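Local coordinates for protein UDP-N-acetylglucosamine 2-epimerase (Methanocaldococcus jannaschii, PDB 4NES) that probably catalyses the reversible epimerization at C-2 of UDP-N-acetylglucosamine, giving UDP-N-acetylmannosamine, the activated donor of ManNAc residues, at residues Leu3-Gly8 and Arg21-Thr26; Ala101-Ala106 and Val134-Ile139. All coordinates share one frame; numbering follows the deposited sequence.

Interaction 1 of 2, residues Leu3-Gly8 and Arg21-Thr26; sequences LSIILG and RALEKT
L3, at the start of the first strand, sends CD2 across to the last turn of the following helix, where it meets CD1 of L23 at 4.1 Å, the two leucine side chains passing at a slant. Having CG anti to the backbone N (chi1 -178°) carries CD2 of L3 toward L23. Two residues on, I5 points the same way. Its extended CG1 arm ends in CD1, which meets L23 CD1 end to end at 3.8 Å. The single methyl L23 CD1 therefore rests against both strand residues, which are one alternation apart on the same sheet face. L7 packs on L16, earlier in the same helix. W30 of the next strand lies against both I5 and L23, and V358 of helix 353-363 also reaches L23.

The chain leaves the helix in a type I turn from L23 to T26. Two bonds from T26 grip L23 O and close the turn, T26 N at 3.0 Å and T26 OG1 at 2.8 Å. On the outer side R21 grips E24 side-on, with NE to OE1 at 3.0 Å and NH2 to OE2 at 2.8 Å, and it also reaches the carbonyls of L51 and N52. Between strand and helix the chemistry is purely apolar: three buried aliphatic side chains meet by van der Waals contact.

Interaction 2 of 2, residues Ala101-Ala106 and Val134-Ile139; sequences AGALVA and VLTDHI
Two neighbouring helices, 97-108 and 128-138, pack side by side against the parallel sheet of the N-terminal Rossmann-like domain, and A103 marks their close approach. A103 CA lies 6.1 Å from T136 CA, a short spacing made possible by the small methyl of A103. That CB points toward the second helix and touches T136 CG2 at 3.9 Å. T136 OG1 sits beside the backbone N (chi1 -64°), which leaves CG2 anti to N and facing A103, while OG1 bonds to N132 O one turn earlier.

I139 adds a second methyl to A103. With CG1 set between the backbone N and the carbonyl carbon (chi1 47°) and the chain then extended, CD1 arrives over the backbone of the first helix: it lies 3.8 Å from A103 CB, 3.7 Å from A103 O and 3.8 Å from L104 N. V113 of strand 112-116 also packs on A103, tying the pair to the sheet beneath.

The helix pair also contributes to the homodimer interface: L100 of the second subunit meets L104, its L135 meets L135, its I131 meets I139, and the two H138 rings come together with planes about 30° apart. Successive helices lying side by side on one face of a parallel sheet, here meeting closely at A103, are characteristic of the Rossmann-like domains of the GT-B fold.

Overall arrangement
Both contacts belong to the N-terminal domain built on the parallel sheet that contains strands 3-7, 89-93 and 112-116, and their centres lie about 18 Å apart. They come in series along the chain: interaction 1 closes within the first beta-alpha-beta unit before interaction 2 opens. The first joins an inner strand to the helix that follows it, whereas the second joins two helices, 97-108 and 128-138. They touch directly where CD1 of I6 meets CA of G102 at 3.9 Å, so strand 3-7 carries I5 toward helix 10-23 and I6 toward helix 97-108. Both contacts lie away from the nucleotide pockets, in the packing of helices on the two faces of one sheet; the second also borders the other subunit.

Interaction 1 of 2, residues Leu3-Gly8 and Arg21-Thr26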
ATOM      1  N   LEU A   3      18.399 -11.395  -8.293  1.00 11.36           N
ATOM      2  CA  LEU A   3      17.218 -10.661  -8.701  1.00 11.88           C
ATOM      3  C   LEU A   3      16.047 -11.626  -8.820  1.00 11.06           C
ATOM      4  O   LEU A   3      16.183 -12.702  -9.405  1.00 11.50           O
ATOM      5  CB  LEU A   3      17.498  -9.999 -10.056  1.00 12.22           C
ATOM      6  CG  LEU A   3      16.425  -9.122 -10.699  1.00 13.26           C
ATOM      7  CD1 LEU A   3      17.101  -8.044 -11.542  1.00 16.79           C
ATOM      8  CD2 LEU A   3      15.489  -9.928 -11.575  1.00 19.09           C
ATOM      9  N   SER A   4      14.894 -11.239  -8.283  1.00 10.90           N
ATOM     10  CA  SER A   4      13.668 -12.011  -8.481  1.00 11.05           C
ATOM     11  C   SER A   4      12.663 -11.186  -9.268  1.00 12.35           C
ATOM     12  O   SER A   4      12.370 -10.046  -8.904  1.00 11.89           O
ATOM     13  CB  SER A   4      13.037 -12.413  -7.145  1.00 12.27           C
ATOM     14  OG  SER A   4      13.895 -13.257  -6.400  1.00 17.21           O
ATOM     15  N   ILE A   5      12.138 -11.754 -10.346  1.00  8.91           N
ATOM     16  CA  ILE A   5      11.016 -11.155 -11.057  1.00  9.06           C
ATOM     17  C   ILE A   5       9.750 -11.811 -10.546  1.00  8.80           C
ATOM     18  O   ILE A   5       9.654 -13.038 -10.524  1.00 11.65           O
ATOM     19  CB  ILE A   5      11.104 -11.416 -12.559  1.00  9.86           C
ATOM     20  CG1 ILE A   5      12.343 -10.744 -13.143  1.00 13.50           C
ATOM     21  CG2 ILE A   5       9.858 -10.894 -13.250  1.00  9.69           C
ATOM     22  CD1 ILE A   5      12.604 -11.112 -14.600  1.00 14.40           C
ATOM     23  N   ILE A   6       8.789 -11.007 -10.102  1.00  7.44           N
ATOM     24  CA  ILE A   6       7.505 -11.534  -9.662  1.00  7.87           C
ATOM     25  C   ILE A   6       6.436 -11.087 -10.647  1.00  9.70           C
ATOM     26  O   ILE A   6       6.296  -9.894 -10.904  1.00 10.59           O
ATOM     27  CB  ILE A   6       7.157 -11.022  -8.255  1.00  8.39           C
ATOM     28  CG1 ILE A   6       8.273 -11.392  -7.282  1.00  8.73           C
ATOM     29  CG2 ILE A   6       5.799 -11.571  -7.794  1.00 11.52           C
ATOM     30  CD1 ILE A   6       8.037 -10.935  -5.862  1.00 10.34           C
ATOM     31  N   LEU A   7       5.704 -12.047 -11.208  1.00  6.85           N
ATOM     32  CA  LEU A   7       4.652 -11.748 -12.173  1.00  7.51           C
ATOM     33  C   LEU A   7       3.447 -12.656 -11.962  1.00  8.73           C
ATOM     34  O   LEU A   7       3.539 -13.696 -11.305  1.00  8.61           O
ATOM     35  CB  LEU A   7       5.182 -11.884 -13.612  1.00  9.39           C
ATOM     36  CG  LEU A   7       5.711 -13.250 -14.076  1.00 10.76           C
ATOM     37  CD1 LEU A   7       4.592 -14.212 -14.466  1.00 12.69           C
ATOM     38  CD2 LEU A   7       6.685 -13.092 -15.237  1.00 12.33           C
ATOM     39  N   GLY A   8       2.319 -12.269 -12.543  1.00  9.06           N
ATOM     40  CA  GLY A   8       1.124 -13.081 -12.420  1.00 10.36           C
ATOM     41  C   GLY A   8       0.234 -13.213 -13.644  1.00  8.01           C
ATOM     42  O   GLY A   8      -0.485 -14.192 -13.748  1.00  9.44           O
ATOM     43  N   ARG A  21      14.840 -10.772 -21.862  1.00 11.17           N
ATOM     44  CA  ARG A  21      15.789 -10.833 -22.989  1.00  9.86           C
ATOM     45  C   ARG A  21      17.119 -10.178 -22.610  1.00 12.51           C
ATOM     46  O   ARG A  21      18.214 -10.701 -22.902  1.00 12.64           O
ATOM     47  CB  ARG A  21      15.211 -10.134 -24.224  1.00 13.00           C
ATOM     48  CG  ARG A  21      14.123 -10.899 -24.984  1.00 14.62           C
ATOM     49  CD  ARG A  21      14.682 -12.085 -25.768  1.00 18.80           C
ATOM     50  NE  ARG A  21      14.772 -13.285 -24.943  1.00 19.81           N
ATOM     51  CZ  ARG A  21      13.756 -14.113 -24.716  1.00 20.69           C
ATOM     52  NH1 ARG A  21      12.566 -13.881 -25.260  1.00 28.07           N
ATOM     53  NH2 ARG A  21      13.925 -15.176 -23.946  1.00 25.97           N
ATOM     54  N   ALA A  22      17.025  -9.043 -21.928  1.00 10.00           N
ATOM     55  CA  ALA A  22      18.222  -8.322 -21.511  1.00 12.05           C
ATOM     56  C   ALA A  22      18.992  -9.064 -20.418  1.00 10.66           C
ATOM     57  O   ALA A  22      20.221  -9.157 -20.478  1.00 11.96           O
ATOM     58  CB  ALA A  22      17.871  -6.922 -21.065  1.00 10.97           C
ATOM     59  N   LEU A  23      18.284  -9.594 -19.421  1.00 10.95           N
ATOM     60  CA  LEU A  23      18.917 -10.369 -18.356  1.00 12.01           C
ATOM     61  C   LEU A  23      19.669 -11.591 -18.874  1.00 12.74           C
ATOM     62  O   LEU A  23      20.702 -11.971 -18.309  1.00 12.29           O
ATOM     63  CB  LEU A  23      17.885 -10.816 -17.322  1.00 11.09           C
ATOM     64  CG  LEU A  23      17.341  -9.727 -16.409  1.00 10.15           C
ATOM     65  CD1 LEU A  23      16.094 -10.207 -15.669  1.00 11.91           C
ATOM     66  CD2 LEU A  23      18.414  -9.292 -15.420  1.00 11.59           C
ATOM     67  N   GLU A  24      19.150 -12.209 -19.932  1.00 12.29           N
ATOM     68  CA  GLU A  24      19.782 -13.390 -20.522  1.00 16.43           C
ATOM     69  C   GLU A  24      21.159 -13.100 -21.094  1.00 15.81           C
ATOM     70  O   GLU A  24      21.964 -14.017 -21.271  1.00 22.17           O
ATOM     71  CB  GLU A  24      18.893 -13.983 -21.613  1.00 18.79           C
ATOM     72  CG  GLU A  24      17.690 -14.725 -21.087  1.00 21.44           C
ATOM     73  CD  GLU A  24      16.728 -15.078 -22.200  1.00 29.23           C
ATOM     74  OE1 GLU A  24      16.955 -14.612 -23.337  1.00 26.95           O
ATOM     75  OE2 GLU A  24      15.753 -15.811 -21.935  1.00 40.99           O
ATOM     76  N   LYS A  25      21.437 -11.836 -21.383  1.00 12.56           N
ATOM     77  CA  LYS A  25      22.737 -11.448 -21.938  1.00 13.65           C
ATOM     78  C   LYS A  25      23.726 -11.046 -20.850  1.00 18.57           C
ATOM     79  O   LYS A  25      24.798 -10.516 -21.151  1.00 27.41           O
ATOM     80  CB  LYS A  25      22.576 -10.272 -22.889  1.00 18.21           C
ATOM     81  CG  LYS A  25      21.628 -10.542 -24.044  1.00 21.19           C
ATOM     82  CD  LYS A  25      21.464  -9.306 -24.913  1.00 25.23           C
ATOM     83  CE  LYS A  25      20.582  -9.598 -26.116  1.00 30.68           C
ATOM     84  NZ  LYS A  25      19.221 -10.087 -25.727  1.00 30.99           N
ATOM     85  N   THR A  26      23.372 -11.286 -19.593  1.00 15.90           N
ATOM     86  CA  THR A  26      24.226 -10.899 -18.477  1.00 14.92           C
ATOM     87  C   THR A  26      24.613 -12.089 -17.618  1.00 16.64           C
ATOM     88  O   THR A  26      24.126 -13.203 -17.814  1.00 17.22           O
ATOM     89  CB  THR A  26      23.518  -9.888 -17.545  1.00 15.59           C
ATOM     90  OG1 THR A  26      22.537 -10.564 -16.745  1.00 13.14           O
ATOM     91  CG2 THR A  26      22.868  -8.770 -18.331  1.00 16.08           C
TER

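Interaction 2 of 2, residues Ala101-Ala106 and Val134-Ile139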
ATOM      1  N   ALA A 101       1.331  -7.090  -4.217  1.00  7.30           N
ATOM      2  CA  ALA A 101       1.709  -8.089  -3.220  1.00 10.09           C
ATOM      3  C   ALA A 101       3.223  -8.276  -3.211  1.00  7.67           C
ATOM      4  O   ALA A 101       3.847  -8.325  -2.152  1.00  8.69           O
ATOM      5  CB  ALA A 101       1.000  -9.405  -3.475  1.00 10.58           C
ATOM      6  N   GLY A 102       3.817  -8.374  -4.396  1.00  8.58           N
ATOM      7  CA  GLY A 102       5.258  -8.531  -4.474  1.00  9.60           C
ATOM      8  C   GLY A 102       5.991  -7.367  -3.838  1.00  7.31           C
ATOM      9  O   GLY A 102       6.957  -7.567  -3.089  1.00  8.24           O
ATOM     10  N   ALA A 103       5.554  -6.150  -4.151  1.00  7.57           N
ATOM     11  CA  ALA A 103       6.192  -4.945  -3.609  1.00  9.00           C
ATOM     12  C   ALA A 103       6.036  -4.833  -2.094  1.00  9.18           C
ATOM     13  O   ALA A 103       6.985  -4.466  -1.393  1.00  8.48           O
ATOM     14  CB  ALA A 103       5.641  -3.695  -4.291  1.00  8.93           C
ATOM     15  N   LEU A 104       4.841  -5.132  -1.600  1.00  7.91           N
ATOM     16  CA  LEU A 104       4.575  -5.037  -0.180  1.00  9.97           C
ATOM     17  C   LEU A 104       5.391  -6.055   0.614  1.00  7.41           C
ATOM     18  O   LEU A 104       5.921  -5.728   1.677  1.00  8.79           O
ATOM     19  CB  LEU A 104       3.084  -5.198   0.088  1.00  9.69           C
ATOM     20  CG  LEU A 104       2.669  -4.996   1.542  1.00 11.01           C
ATOM     21  CD1 LEU A 104       3.269  -3.711   2.117  1.00 13.72           C
ATOM     22  CD2 LEU A 104       1.155  -4.950   1.615  1.00 12.30           C
ATOM     23  N   VAL A 105       5.508  -7.280   0.109  1.00  8.55           N
ATOM     24  CA  VAL A 105       6.324  -8.272   0.797  1.00  8.25           C
ATOM     25  C   VAL A 105       7.777  -7.816   0.829  1.00  7.31           C
ATOM     26  O   VAL A 105       8.414  -7.813   1.881  1.00  9.47           O
ATOM     27  CB  VAL A 105       6.250  -9.669   0.133  1.00  7.79           C
ATOM     28  CG1 VAL A 105       7.292 -10.593   0.745  1.00  8.77           C
ATOM     29  CG2 VAL A 105       4.861 -10.272   0.277  1.00 10.12           C
ATOM     30  N   ALA A 106       8.296  -7.429  -0.332  1.00  7.79           N
ATOM     31  CA  ALA A 106       9.694  -7.036  -0.435  1.00  7.80           C
ATOM     32  C   ALA A 106      10.027  -5.842   0.453  1.00  9.85           C
ATOM     33  O   ALA A 106      11.045  -5.837   1.138  1.00  9.92           O
ATOM     34  CB  ALA A 106      10.067  -6.759  -1.884  1.00 10.98           C
ATOM     35  N   VAL A 134      -0.270   3.267  -7.394  1.00  8.31           N
ATOM     36  CA  VAL A 134       0.094   4.337  -6.468  1.00  8.28           C
ATOM     37  C   VAL A 134       0.831   3.764  -5.256  1.00  8.70           C
ATOM     38  O   VAL A 134       1.911   4.239  -4.898  1.00 10.00           O
ATOM     39  CB  VAL A 134      -1.133   5.150  -6.010  1.00  9.96           C
ATOM     40  CG1 VAL A 134      -0.761   6.100  -4.865  1.00 11.81           C
ATOM     41  CG2 VAL A 134      -1.729   5.942  -7.164  1.00 13.86           C
ATOM     42  N   LEU A 135       0.275   2.721  -4.652  1.00  7.82           N
ATOM     43  CA  LEU A 135       0.900   2.133  -3.473  1.00  8.36           C
ATOM     44  C   LEU A 135       2.279   1.571  -3.796  1.00  7.89           C
ATOM     45  O   LEU A 135       3.254   1.809  -3.079  1.00  7.78           O
ATOM     46  CB  LEU A 135       0.007   1.046  -2.878  1.00  7.71           C
ATOM     47  CG  LEU A 135      -1.333   1.551  -2.337  1.00  9.52           C
ATOM     48  CD1 LEU A 135      -2.060   0.420  -1.638  1.00 13.29           C
ATOM     49  CD2 LEU A 135      -1.151   2.723  -1.391  1.00 12.57           C
ATOM     50  N   THR A 136       2.373   0.856  -4.915  1.00  7.05           N
ATOM     51  CA  THR A 136       3.644   0.276  -5.324  1.00  7.79           C
ATOM     52  C   THR A 136       4.690   1.361  -5.557  1.00  7.03           C
ATOM     53  O   THR A 136       5.846   1.215  -5.129  1.00  7.16           O
ATOM     54  CB  THR A 136       3.474  -0.573  -6.589  1.00  7.81           C
ATOM     55  OG1 THR A 136       2.621  -1.688  -6.297  1.00  8.59           O
ATOM     56  CG2 THR A 136       4.813  -1.099  -7.059  1.00  9.14           C
ATOM     57  N   ASP A 137       4.297   2.444  -6.225  1.00  6.66           N
ATOM     58  CA  ASP A 137       5.243   3.529  -6.493  1.00  7.59           C
ATOM     59  C   ASP A 137       5.823   4.075  -5.188  1.00  8.85           C
ATOM     60  O   ASP A 137       6.999   4.419  -5.129  1.00 10.15           O
ATOM     61  CB  ASP A 137       4.588   4.663  -7.304  1.00  7.86           C
ATOM     62  CG  ASP A 137       4.411   4.319  -8.776  1.00  9.30           C
ATOM     63  OD1 ASP A 137       5.106   3.411  -9.266  1.00 10.16           O
ATOM     64  OD2 ASP A 137       3.586   4.985  -9.439  1.00 10.00           O
ATOM     65  N   HIS A 138       5.012   4.137  -4.136  1.00  7.13           N
ATOM     66  CA  HIS A 138       5.478   4.716  -2.894  1.00  9.42           C
ATOM     67  C   HIS A 138       6.336   3.801  -2.036  1.00 10.08           C
ATOM     68  O   HIS A 138       6.862   4.236  -1.016  1.00 12.62           O
ATOM     69  CB  HIS A 138       4.304   5.285  -2.104  1.00  9.90           C
ATOM     70  CG  HIS A 138       3.820   6.576  -2.654  1.00 10.16           C
ATOM     71  ND1 HIS A 138       4.299   7.791  -2.228  1.00 11.30           N
ATOM     72  CD2 HIS A 138       2.941   6.848  -3.655  1.00 11.16           C
ATOM     73  CE1 HIS A 138       3.723   8.764  -2.919  1.00 14.81           C
ATOM     74  NE2 HIS A 138       2.894   8.208  -3.793  1.00 14.55           N
ATOM     75  N   ILE A 139       6.493   2.547  -2.447  1.00  7.83           N
ATOM     76  CA  ILE A 139       7.443   1.671  -1.759  1.00  9.92           C
ATOM     77  C   ILE A 139       8.553   1.167  -2.679  1.00 10.25           C
ATOM     78  O   ILE A 139       9.286   0.238  -2.327  1.00 12.94           O
ATOM     79  CB  ILE A 139       6.750   0.494  -1.039  1.00 10.22           C
ATOM     80  CG1 ILE A 139       5.733  -0.168  -1.961  1.00 10.76           C
ATOM     81  CG2 ILE A 139       6.096   0.970   0.258  1.00 14.27           C
ATOM     82  CD1 ILE A 139       5.052  -1.369  -1.342  1.00 11.87           C
TER